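Local coordinates for putative epimerase (Burkholderia cenocepacia, PDB 4LW8), which is a putative isomerase of the NAD(P)-dependent epimerase/dehydratase family, probably acting on nucleotide sugars in the biosynthesis of lipopolysaccharide O-antigen, at residues A88-A93 and A130-S135. Numbering follows the deposited sequence.
Sequences AVVHLA and AVLLAS
Val89 and His91 join Ala130, Leu132 and Ala134 through four backbone hydrogen bonds that pair strands 88-91 and 130-134 in parallel. The N-to-C directions of the two short strand segments differ by 8°. Val89 N donates to Ala130 O (2.9 Å), and Leu132 N donates to Val89 O (2.8 Å). His91 N then donates to Leu132 O (2.8 Å), with the N-H pointing almost straight at the oxygen (171°). Ala134 N closes the series on His91 O at 3.1 Å. Two carbonyls also receive a CA-H...O contact, Ala130 O from Ala88 CA and Leu132 O from Val90 CA.

Apolar packing follows on both faces. On the face of Val89 and His91, Leu133 CD2 presses on His91 CB at 3.5 Å and meets ring atoms CG and CD2 obliquely. With CG anti to the backbone N (chi1 178°), the ring runs out beside the carbonyl carbon. His91 ND1 is hydrogen-bonded to Thr24 OG1. NE2 is hydrogen-bonded to Thr114 OG1, which ties the ring to helix 103-122. Val89 CB lies 4.2 Å from Val131 CG1. On the other face, Val90 CG1 rests loosely near Leu132 CD2. Just beyond strand 88-91, Leu92 CD2 meets the methyl of Ala134 at 4.0 Å.

The pair lies in the parallel part of the central sheet of the Rossmann-type fold expected for this family. Helix 103-122 links the two strands in a beta-alpha-beta crossover and packs on Val89, His91 and Val131. Helix 227-240 lies over Ala88, Leu92 and Leu132. Strand 20-24 continues the sheet beyond strand 88-91, and strand 180-189 continues it beyond 130-134.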
loop_
_atom_site.group_PDB
_atom_site.type_symbol
_atom_site.label_atom_id
_atom_site.label_comp_id
_atom_site.label_asym_id
_atom_site.label_seq_id
_atom_site.Cartn_x
_atom_site.Cartn_y
_atom_site.Cartn_z
ATOM N N ALA A 88 -12.693 2.056 23.350
ATOM C CA ALA A 88 -12.869 2.571 21.983
ATOM C C ALA A 88 -11.630 3.331 21.520
ATOM O O ALA A 88 -11.037 4.085 22.282
ATOM C CB ALA A 88 -14.092 3.477 21.897
ATOM N N VAL A 89 -11.239 3.123 20.269
ATOM C CA VAL A 89 -10.078 3.801 19.714
ATOM C C VAL A 89 -10.457 4.500 18.416
ATOM O O VAL A 89 -11.132 3.914 17.575
ATOM C CB VAL A 89 -8.909 2.806 19.452
ATOM C CG1 VAL A 89 -7.739 3.509 18.772
ATOM C CG2 VAL A 89 -8.456 2.147 20.759
ATOM N N VAL A 90 -10.035 5.750 18.252
ATOM C CA VAL A 90 -10.205 6.419 16.971
ATOM C C VAL A 90 -8.839 6.893 16.514
ATOM O O VAL A 90 -8.184 7.683 17.181
ATOM C CB VAL A 90 -11.189 7.603 17.030
ATOM C CG1 VAL A 90 -11.412 8.180 15.609
ATOM C CG2 VAL A 90 -12.513 7.164 17.598
ATOM N N HIS A 91 -8.403 6.384 15.375
ATOM C CA HIS A 91 -7.081 6.700 14.861
ATOM C C HIS A 91 -7.169 7.815 13.824
ATOM O O HIS A 91 -7.551 7.570 12.689
ATOM C CB HIS A 91 -6.461 5.449 14.263
ATOM C CG HIS A 91 -5.105 5.659 13.660
ATOM N ND1 HIS A 91 -4.132 6.427 14.249
ATOM C CD2 HIS A 91 -4.568 5.166 12.513
ATOM C CE1 HIS A 91 -3.039 6.403 13.493
ATOM N NE2 HIS A 91 -3.281 5.645 12.443
ATOM N N LEU A 92 -6.834 9.034 14.237
ATOM C CA LEU A 92 -6.937 10.211 13.365
ATOM C C LEU A 92 -5.573 10.738 12.941
ATOM O O LEU A 92 -5.473 11.481 11.969
ATOM C CB LEU A 92 -7.705 11.344 14.067
ATOM C CG LEU A 92 -9.116 10.979 14.540
ATOM C CD1 LEU A 92 -9.720 12.100 15.390
ATOM C CD2 LEU A 92 -10.016 10.635 13.351
ATOM N N ALA A 93 -4.536 10.393 13.703
ATOM C CA ALA A 93 -3.198 10.943 13.471
ATOM C C ALA A 93 -2.623 10.431 12.158
ATOM O O ALA A 93 -2.552 9.223 11.935
ATOM C CB ALA A 93 -2.269 10.600 14.638
ATOM N N ALA A 130 -13.863 -1.693 19.957
ATOM C CA ALA A 130 -13.944 -1.075 18.630
ATOM C C ALA A 130 -12.722 -0.209 18.342
ATOM O O ALA A 130 -12.336 0.635 19.163
ATOM C CB ALA A 130 -15.208 -0.253 18.507
ATOM N N VAL A 131 -12.116 -0.439 17.182
ATOM C CA VAL A 131 -10.973 0.330 16.714
ATOM C C VAL A 131 -11.318 0.946 15.357
ATOM O O VAL A 131 -11.392 0.252 14.369
ATOM C CB VAL A 131 -9.725 -0.556 16.584
ATOM C CG1 VAL A 131 -8.501 0.262 16.130
ATOM C CG2 VAL A 131 -9.453 -1.279 17.899
ATOM N N LEU A 132 -11.536 2.252 15.322
ATOM C CA LEU A 132 -11.919 2.931 14.096
ATOM C C LEU A 132 -10.704 3.605 13.486
ATOM O O LEU A 132 -10.080 4.456 14.113
ATOM C CB LEU A 132 -13.001 3.979 14.362
ATOM C CG LEU A 132 -13.459 4.794 13.145
ATOM C CD1 LEU A 132 -14.109 3.905 12.071
ATOM C CD2 LEU A 132 -14.403 5.890 13.577
ATOM N N LEU A 133 -10.360 3.224 12.266
ATOM C CA LEU A 133 -9.239 3.854 11.587
ATOM C C LEU A 133 -9.752 4.830 10.533
ATOM O O LEU A 133 -10.611 4.485 9.722
ATOM C CB LEU A 133 -8.347 2.796 10.951
ATOM C CG LEU A 133 -7.939 1.662 11.905
ATOM C CD1 LEU A 133 -7.096 0.626 11.204
ATOM C CD2 LEU A 133 -7.187 2.190 13.102
ATOM N N ALA A 134 -9.225 6.046 10.534
ATOM C CA ALA A 134 -9.614 7.006 9.511
ATOM C C ALA A 134 -8.724 6.844 8.291
ATOM O O ALA A 134 -7.566 7.241 8.304
ATOM C CB ALA A 134 -9.545 8.446 10.059
ATOM N N SER A 135 -9.267 6.248 7.235
ATOM C CA SER A 135 -8.611 6.252 5.938
ATOM C C SER A 135 -9.043 7.532 5.241
ATOM O O SER A 135 -9.217 8.580 5.882
ATOM C CB SER A 135 -8.983 5.008 5.122
ATOM O OG SER A 135 -8.246 4.929 3.911
#